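Local coordinates for maltose/maltodextrin-binding protein (Thermus thermophilus, PDB 2GH9) that binds maltotriose, and probably related maltodextrins, apparently as the periplasmic receptor of a sugar-uptake system, at residues W235-K241 and N300-R305; G248-F252 and G324-V328. All blocks are in the same frame, centred on the assembly; numbering follows the deposited sequence.

In the fold
Interaction 1 (235-241 with 300-305) forms part of the maltotriose pocket: Trp235 packs on the glucoses of chains B and C, Arg305 hydrogen-bonds the one of chain B, and a further bound glucose is about 8 Å from the Trp235 side chain. Interaction 2 (248-252 with 324-328) lies farther back, the Phe325 side chain being about 11 Å from a bound glucose. Their segments alternate along the chain, helix 237-242 being followed directly by strand 247-250. The centres of the two contacts are 15 Å apart, yet they touch behind the pocket residues through Leu237 of interaction 1, whose CD1 is 4.1 Å from Phe325 CE2 and 4.3 Å from Ile249 CD1 of interaction 2.

Interaction 1 of 2, residues W235-K241 and N300-R305; sequences WALGDYK and NQAGGR. With GLC (alpha-D-glucopyranose), chain B; GLC (alpha-D-glucopyranose), chain C.
The guanidinium of Arg305 lays one face over Trp235 CB, not over the indole; that carbon is 3.3 Å from Arg305 NH2. The same plane turns its edge to the sugar. Arg305 NH2 donates to O2 of the chain B glucose (2.9 Å, N-H...O angle 143°), which lies in the guanidinium plane, and Arg305 NH1 donates to O3 of the same ring at 3.0 Å. Two salt bridges, from NE to Glu13 and from NH1 to Glu113, fix the rotation of the group. In Trp235, CG falls between the backbone N and carbonyl carbon (chi1 54°), a torsion that carries the indole away from 300-305 and lays one face along the glucoses of chains B and C. Both residues belong to the glycan pocket, which sets an aromatic face on the sugars and a charged group on their hydroxyls, as is usual in sugar-binding proteins.

At the far end Lys241, extended beyond CG, reaches main-chain carbonyls at the C-terminal end of helix 293-302. Its NZ donates to Gln301 O at 2.9 Å and Gly303 O at 2.8 Å, approaching each from above the carbonyl plane, and also to a water 2.8 Å from Asn300 OD1, to which it can donate. Where the backbones come together, Gly238 CA is 3.6 Å from Gly303 CA, and Leu237 CB is 3.4 Å from Gly303 O. Beyond the contact, helix 320-326 packs on Leu237 and Asn300, helix 215-224 touches Ala236, Asp239 and Tyr240, and strand 247-250 meets Leu237, Tyr240 and Lys241 through Phe247.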
ATOM      1  N   TRP A 235       0.483   4.797  -6.118  1.00 19.93           N
ATOM      2  CA  TRP A 235       0.684   3.798  -7.164  1.00 20.51           C
ATOM      3  C   TRP A 235      -0.228   3.961  -8.370  1.00 20.74           C
ATOM      4  O   TRP A 235       0.056   3.381  -9.425  1.00 21.73           O
ATOM      5  CB  TRP A 235       0.493   2.365  -6.615  1.00 19.97           C
ATOM      6  CG  TRP A 235      -0.812   2.175  -5.944  1.00 19.83           C
ATOM      7  CD1 TRP A 235      -2.021   1.892  -6.526  1.00 19.50           C
ATOM      8  CD2 TRP A 235      -1.053   2.296  -4.548  1.00 18.40           C
ATOM      9  NE1 TRP A 235      -3.007   1.832  -5.554  1.00 20.87           N
ATOM     10  CE2 TRP A 235      -2.432   2.077  -4.335  1.00 17.48           C
ATOM     11  CE3 TRP A 235      -0.232   2.574  -3.443  1.00 20.05           C
ATOM     12  CZ2 TRP A 235      -2.999   2.090  -3.061  1.00 19.09           C
ATOM     13  CZ3 TRP A 235      -0.799   2.581  -2.184  1.00 19.10           C
ATOM     14  CH2 TRP A 235      -2.176   2.354  -2.008  1.00 19.24           C
ATOM     15  N   ALA A 236      -1.338   4.688  -8.200  1.00 21.35           N
ATOM     16  CA  ALA A 236      -2.362   4.861  -9.239  1.00 21.41           C
ATOM     17  C   ALA A 236      -2.145   6.153 -10.059  1.00 22.03           C
ATOM     18  O   ALA A 236      -2.756   6.332 -11.112  1.00 21.90           O
ATOM     19  CB  ALA A 236      -3.751   4.883  -8.587  1.00 20.15           C
ATOM     20  N   LEU A 237      -1.266   7.026  -9.565  1.00 22.80           N
ATOM     21  CA  LEU A 237      -1.081   8.364 -10.102  1.00 23.96           C
ATOM     22  C   LEU A 237      -0.427   8.398 -11.469  1.00 25.29           C
ATOM     23  O   LEU A 237      -0.716   9.307 -12.236  1.00 24.90           O
ATOM     24  CB  LEU A 237      -0.296   9.242  -9.126  1.00 24.34           C
ATOM     25  CG  LEU A 237      -1.043   9.578  -7.840  1.00 24.16           C
ATOM     26  CD1 LEU A 237      -0.244  10.483  -6.898  1.00 22.94           C
ATOM     27  CD2 LEU A 237      -2.419  10.190  -8.126  1.00 24.45           C
ATOM     28  N   GLY A 238       0.429   7.415 -11.770  1.00 25.68           N
ATOM     29  CA  GLY A 238       1.043   7.293 -13.087  1.00 26.59           C
ATOM     30  C   GLY A 238      -0.015   7.285 -14.181  1.00 27.49           C
ATOM     31  O   GLY A 238       0.059   8.070 -15.130  1.00 26.64           O
ATOM     32  N   ASP A 239      -1.007   6.415 -14.013  1.00 27.97           N
ATOM     33  CA  ASP A 239      -2.101   6.283 -14.978  1.00 29.30           C
ATOM     34  C   ASP A 239      -3.051   7.473 -14.964  1.00 29.40           C
ATOM     35  O   ASP A 239      -3.599   7.810 -16.009  1.00 30.00           O
ATOM     36  CB  ASP A 239      -2.868   4.987 -14.760  1.00 29.69           C
ATOM     37  CG  ASP A 239      -2.012   3.749 -14.983  1.00 32.33           C
ATOM     38  OD1 ASP A 239      -1.302   3.704 -16.007  1.00 34.11           O
ATOM     39  OD2 ASP A 239      -2.070   2.804 -14.155  1.00 35.25           O
ATOM     40  N   TYR A 240      -3.217   8.129 -13.807  1.00 29.73           N
ATOM     41  CA  TYR A 240      -3.973   9.394 -13.733  1.00 29.80           C
ATOM     42  C   TYR A 240      -3.249  10.570 -14.409  1.00 30.60           C
ATOM     43  O   TYR A 240      -3.904  11.395 -15.070  1.00 30.62           O
ATOM     44  CB  TYR A 240      -4.350   9.790 -12.282  1.00 28.81           C
ATOM     45  CG  TYR A 240      -5.110   8.742 -11.484  1.00 27.91           C
ATOM     46  CD1 TYR A 240      -5.694   7.631 -12.109  1.00 27.17           C
ATOM     47  CD2 TYR A 240      -5.260   8.872 -10.104  1.00 26.20           C
ATOM     48  CE1 TYR A 240      -6.365   6.659 -11.383  1.00 27.94           C
ATOM     49  CE2 TYR A 240      -5.948   7.905  -9.364  1.00 28.23           C
ATOM     50  CZ  TYR A 240      -6.495   6.803 -10.011  1.00 27.60           C
ATOM     51  OH  TYR A 240      -7.169   5.835  -9.308  1.00 27.36           O
ATOM     52  N   LYS A 241      -1.930  10.682 -14.209  1.00 31.03           N
ATOM     53  CA  LYS A 241      -1.127  11.683 -14.914  1.00 32.05           C
ATOM     54  C   LYS A 241      -1.206  11.427 -16.429  1.00 32.98           C
ATOM     55  O   LYS A 241      -1.389  12.359 -17.212  1.00 33.63           O
ATOM     56  CB  LYS A 241       0.347  11.675 -14.457  1.00 31.70           C
ATOM     57  CG  LYS A 241       0.619  12.146 -13.041  1.00 31.66           C
ATOM     58  CD  LYS A 241       2.079  11.881 -12.629  1.00 31.00           C
ATOM     59  CE  LYS A 241       2.426  12.582 -11.314  1.00 30.13           C
ATOM     60  NZ  LYS A 241       3.833  12.350 -10.857  1.00 28.90           N
ATOM     61  N   ASN A 300       8.988   9.019  -8.930  1.00 23.06           N
ATOM     62  CA  ASN A 300       7.890   9.843  -8.417  1.00 23.06           C
ATOM     63  C   ASN A 300       7.269  10.661  -9.527  1.00 23.70           C
ATOM     64  O   ASN A 300       6.048  10.798  -9.616  1.00 23.18           O
ATOM     65  CB  ASN A 300       8.369  10.763  -7.293  1.00 23.42           C
ATOM     66  CG  ASN A 300       7.287  11.768  -6.837  1.00 22.97           C
ATOM     67  OD1 ASN A 300       7.231  12.869  -7.332  1.00 22.71           O
ATOM     68  ND2 ASN A 300       6.404  11.345  -5.936  1.00 20.90           N
ATOM     69  N   GLN A 301       8.119  11.195 -10.395  1.00 23.74           N
ATOM     70  CA  GLN A 301       7.648  12.063 -11.465  1.00 24.46           C
ATOM     71  C   GLN A 301       6.855  11.283 -12.488  1.00 25.05           C
ATOM     72  O   GLN A 301       5.817  11.758 -12.937  1.00 25.81           O
ATOM     73  CB  GLN A 301       8.816  12.840 -12.076  1.00 25.11           C
ATOM     74  CG  GLN A 301       9.440  13.812 -11.063  1.00 24.90           C
ATOM     75  CD  GLN A 301       8.431  14.810 -10.511  1.00 28.55           C
ATOM     76  OE1 GLN A 301       7.983  14.702  -9.351  1.00 30.77           O
ATOM     77  NE2 GLN A 301       8.058  15.793 -11.336  1.00 25.67           N
ATOM     78  N   ALA A 302       7.287  10.052 -12.771  1.00 25.25           N
ATOM     79  CA  ALA A 302       6.573   9.153 -13.687  1.00 24.78           C
ATOM     80  C   ALA A 302       5.224   8.706 -13.132  1.00 25.07           C
ATOM     81  O   ALA A 302       4.223   8.583 -13.879  1.00 24.73           O
ATOM     82  CB  ALA A 302       7.417   7.935 -13.955  1.00 25.64           C
ATOM     83  N   GLY A 303       5.206   8.459 -11.823  1.00 24.37           N
ATOM     84  CA  GLY A 303       4.029   7.944 -11.133  1.00 24.00           C
ATOM     85  C   GLY A 303       3.588   8.845 -10.000  1.00 23.70           C
ATOM     86  O   GLY A 303       2.867   9.837 -10.220  1.00 23.98           O
ATOM     87  N   GLY A 304       3.996   8.495  -8.787  1.00 22.81           N
ATOM     88  CA  GLY A 304       3.718   9.321  -7.627  1.00 22.44           C
ATOM     89  C   GLY A 304       4.081   8.835  -6.239  1.00 21.88           C
ATOM     90  O   GLY A 304       3.826   9.543  -5.255  1.00 22.05           O
ATOM     91  N   ARG A 305       4.662   7.650  -6.121  1.00 21.64           N
ATOM     92  CA  ARG A 305       5.054   7.135  -4.802  1.00 21.80           C
ATOM     93  C   ARG A 305       6.213   7.977  -4.256  1.00 22.28           C
ATOM     94  O   ARG A 305       7.012   8.514  -5.018  1.00 23.11           O
ATOM     95  CB  ARG A 305       5.454   5.653  -4.865  1.00 21.11           C
ATOM     96  CG  ARG A 305       4.393   4.767  -5.496  1.00 20.66           C
ATOM     97  CD  ARG A 305       4.773   3.356  -5.390  1.00 19.57           C
ATOM     98  NE  ARG A 305       4.237   2.542  -6.477  1.00 18.62           N
ATOM     99  CZ  ARG A 305       3.678   1.353  -6.320  1.00 16.86           C
ATOM    100  NH1 ARG A 305       3.540   0.803  -5.110  1.00 19.91           N
ATOM    101  NH2 ARG A 305       3.254   0.694  -7.377  1.00 18.02           N
TER
HETATM  102  C1  GLC B   1      -0.765  -2.492  -8.135  1.00 20.95           C
HETATM  103  C2  GLC B   1       0.138  -1.477  -7.436  1.00 18.57           C
HETATM  104  C3  GLC B   1       0.233  -1.810  -5.961  1.00 16.80           C
HETATM  105  C4  GLC B   1      -1.177  -1.835  -5.350  1.00 16.49           C
HETATM  106  C5  GLC B   1      -2.077  -2.851  -6.071  1.00 18.76           C
HETATM  107  C6  GLC B   1      -3.536  -2.755  -5.585  1.00 19.24           C
HETATM  108  O1  GLC B   1      -0.096  -3.751  -8.148  1.00 25.38           O
HETATM  109  O2  GLC B   1       1.441  -1.435  -8.058  1.00 17.50           O
HETATM  110  O3  GLC B   1       1.076  -0.883  -5.257  1.00 17.32           O
HETATM  111  O4  GLC B   1      -1.087  -2.306  -4.016  1.00 17.46           O
HETATM  112  O5  GLC B   1      -2.032  -2.606  -7.475  1.00 19.78           O
HETATM  113  O6  GLC B   1      -4.397  -3.664  -6.299  1.00 20.67           O
HETATM  114  C1  GLC C   2      -1.546  -1.392  -3.007  1.00 15.32           C
HETATM  115  C2  GLC C   2      -0.464  -1.262  -1.951  1.00 15.94           C
HETATM  116  C3  GLC C   2      -0.311  -2.607  -1.207  1.00 16.40           C
HETATM  117  C4  GLC C   2      -1.630  -3.148  -0.676  1.00 18.11           C
HETATM  118  C5  GLC C   2      -2.680  -3.155  -1.784  1.00 17.70           C
HETATM  119  C6  GLC C   2      -4.057  -3.542  -1.231  1.00 18.26           C
HETATM  120  O2  GLC C   2       0.781  -0.932  -2.573  1.00 16.86           O
HETATM  121  O3  GLC C   2       0.622  -2.477  -0.156  1.00 16.48           O
HETATM  122  O4  GLC C   2      -1.441  -4.480  -0.160  1.00 19.54           O
HETATM  123  O5  GLC C   2      -2.765  -1.856  -2.413  1.00 14.21           O
HETATM  124  O6  GLC C   2      -4.886  -4.150  -2.225  1.00 19.26           O
HETATM  125  O   HOH W   1       4.714  13.398  -8.372  1.00 32.26           O

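Interaction 2 of 2, residues G248-F252 and G324-V328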
ATOM      1  N   GLY A 248      -6.388  16.323  -6.943  1.00 27.12           N
ATOM      2  CA  GLY A 248      -5.833  16.763  -5.678  1.00 26.29           C
ATOM      3  C   GLY A 248      -5.756  15.589  -4.703  1.00 24.76           C
ATOM      4  O   GLY A 248      -6.449  14.602  -4.855  1.00 23.94           O
ATOM      5  N   ILE A 249      -4.883  15.725  -3.716  1.00 24.18           N
ATOM      6  CA  ILE A 249      -4.692  14.751  -2.652  1.00 23.85           C
ATOM      7  C   ILE A 249      -5.086  15.406  -1.334  1.00 23.37           C
ATOM      8  O   ILE A 249      -4.591  16.501  -0.991  1.00 22.77           O
ATOM      9  CB  ILE A 249      -3.209  14.316  -2.589  1.00 23.25           C
ATOM     10  CG1 ILE A 249      -2.835  13.597  -3.891  1.00 24.99           C
ATOM     11  CG2 ILE A 249      -2.932  13.418  -1.340  1.00 23.89           C
ATOM     12  CD1 ILE A 249      -1.363  13.603  -4.223  1.00 25.31           C
ATOM     13  N   ALA A 250      -5.959  14.717  -0.591  1.00 22.43           N
ATOM     14  CA  ALA A 250      -6.437  15.188   0.703  1.00 22.54           C
ATOM     15  C   ALA A 250      -6.628  13.987   1.644  1.00 22.09           C
ATOM     16  O   ALA A 250      -6.779  12.851   1.183  1.00 21.72           O
ATOM     17  CB  ALA A 250      -7.747  15.946   0.531  1.00 21.92           C
ATOM     18  N   PRO A 251      -6.609  14.236   2.972  1.00 22.62           N
ATOM     19  CA  PRO A 251      -6.999  13.183   3.903  1.00 22.19           C
ATOM     20  C   PRO A 251      -8.459  12.810   3.673  1.00 22.15           C
ATOM     21  O   PRO A 251      -9.239  13.628   3.230  1.00 20.27           O
ATOM     22  CB  PRO A 251      -6.796  13.795   5.299  1.00 22.62           C
ATOM     23  CG  PRO A 251      -6.445  15.241   5.102  1.00 23.26           C
ATOM     24  CD  PRO A 251      -6.251  15.505   3.635  1.00 22.64           C
ATOM     25  N   PHE A 252      -8.804  11.563   3.957  1.00 22.38           N
ATOM     26  CA  PHE A 252     -10.180  11.154   3.898  1.00 22.62           C
ATOM     27  C   PHE A 252     -10.864  11.707   5.142  1.00 22.55           C
ATOM     28  O   PHE A 252     -10.248  11.764   6.174  1.00 22.71           O
ATOM     29  CB  PHE A 252     -10.311   9.641   3.828  1.00 22.78           C
ATOM     30  CG  PHE A 252     -11.674   9.194   3.383  1.00 22.83           C
ATOM     31  CD1 PHE A 252     -11.997   9.158   2.023  1.00 23.83           C
ATOM     32  CD2 PHE A 252     -12.646   8.913   4.301  1.00 22.15           C
ATOM     33  CE1 PHE A 252     -13.255   8.790   1.610  1.00 23.18           C
ATOM     34  CE2 PHE A 252     -13.912   8.533   3.890  1.00 23.26           C
ATOM     35  CZ  PHE A 252     -14.218   8.482   2.552  1.00 22.20           C
ATOM     36  N   GLY A 324       1.061  16.950  -0.999  1.00 27.96           N
ATOM     37  CA  GLY A 324      -0.212  16.322  -0.655  1.00 27.47           C
ATOM     38  C   GLY A 324      -0.048  15.147   0.306  1.00 27.50           C
ATOM     39  O   GLY A 324      -0.691  15.081   1.355  1.00 26.40           O
ATOM     40  N   PHE A 325       0.820  14.214  -0.033  1.00 26.79           N
ATOM     41  CA  PHE A 325       1.035  13.068   0.856  1.00 26.94           C
ATOM     42  C   PHE A 325       1.780  13.364   2.161  1.00 27.25           C
ATOM     43  O   PHE A 325       1.615  12.615   3.147  1.00 27.63           O
ATOM     44  CB  PHE A 325       1.654  11.891   0.096  1.00 26.11           C
ATOM     45  CG  PHE A 325       0.663  11.151  -0.744  1.00 25.07           C
ATOM     46  CD1 PHE A 325      -0.195  10.220  -0.163  1.00 24.91           C
ATOM     47  CD2 PHE A 325       0.549  11.405  -2.089  1.00 24.29           C
ATOM     48  CE1 PHE A 325      -1.129   9.559  -0.920  1.00 24.06           C
ATOM     49  CE2 PHE A 325      -0.386  10.737  -2.855  1.00 24.18           C
ATOM     50  CZ  PHE A 325      -1.233   9.818  -2.254  1.00 24.01           C
ATOM     51  N   SER A 326       2.540  14.458   2.205  1.00 27.33           N
ATOM     52  CA  SER A 326       3.180  14.912   3.449  1.00 28.14           C
ATOM     53  C   SER A 326       2.167  15.343   4.515  1.00 28.22           C
ATOM     54  O   SER A 326       2.474  15.385   5.705  1.00 28.66           O
ATOM     55  CB  SER A 326       4.179  16.065   3.182  1.00 29.04           C
ATOM     56  OG  SER A 326       3.567  17.358   3.267  1.00 32.63           O
ATOM     57  N   LYS A 327       0.953  15.663   4.091  1.00 28.04           N
ATOM     58  CA  LYS A 327      -0.088  16.043   5.008  1.00 27.64           C
ATOM     59  C   LYS A 327      -0.930  14.830   5.411  1.00 26.94           C
ATOM     60  O   LYS A 327      -1.716  14.907   6.347  1.00 27.19           O
ATOM     61  CB  LYS A 327      -0.941  17.152   4.379  1.00 29.40           C
ATOM     62  CG  LYS A 327      -0.178  18.517   4.244  1.00 30.83           C
ATOM     63  CD  LYS A 327       0.008  19.176   5.629  1.00 34.42           C
ATOM     64  CE  LYS A 327       1.201  20.197   5.704  1.00 35.99           C
ATOM     65  NZ  LYS A 327       2.553  19.562   5.860  1.00 38.03           N
ATOM     66  N   VAL A 328      -0.754  13.716   4.700  1.00 25.20           N
ATOM     67  CA  VAL A 328      -1.490  12.485   4.965  1.00 23.93           C
ATOM     68  C   VAL A 328      -0.648  11.516   5.791  1.00 23.67           C
ATOM     69  O   VAL A 328      -1.154  10.919   6.743  1.00 22.51           O
ATOM     70  CB  VAL A 328      -1.980  11.810   3.641  1.00 23.55           C
ATOM     71  CG1 VAL A 328      -2.592  10.436   3.928  1.00 22.10           C
ATOM     72  CG2 VAL A 328      -2.957  12.699   2.903  1.00 20.96           C
TER
HETATM   73  O   HOH W   2      -3.026  16.740   1.428  1.00 29.47           O
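Ile249 meets Phe325 with both of its branches. CG2 stands over the middle of the ring, 4.0 Å from the centroid and 8° off the normal, which defines a CH-pi contact, while CD1 lies 3.3 Å from Phe325 CE2. The first torsion (chi1 -64°) places the two branches, CG2 anti to the backbone N and CG1 beside it; chi2, nearer extended at 157°, then carries CD1 to CE2. CG2 also rests 3.7 Å from Gly324 C, and Gly324 suits this approach because a CB there would fall 2.8 Å from Ile249 CB. With an alanine here in place of Ile249, the Phe325 face is likely to lose the methyl over it, and a gap would probably open beside Gly324.

Farther along, Val328 CG2 packs 4.0 Å from Pro251 N. A water donates to both Ile249 O and Gly324 O, bridging the two backbones. In the next shell, Ala116 of strand 116-120 touches both Ile249 and Phe325, and Gly248 and Ala250 pair with that strand through backbone hydrogen bonds. The last part of helix 320-326 and the residues after it thus pack on strand 247-250, an outermost strand of a four-stranded mixed sheet within this chain, an alpha/beta layering characteristic of periplasmic binding proteins.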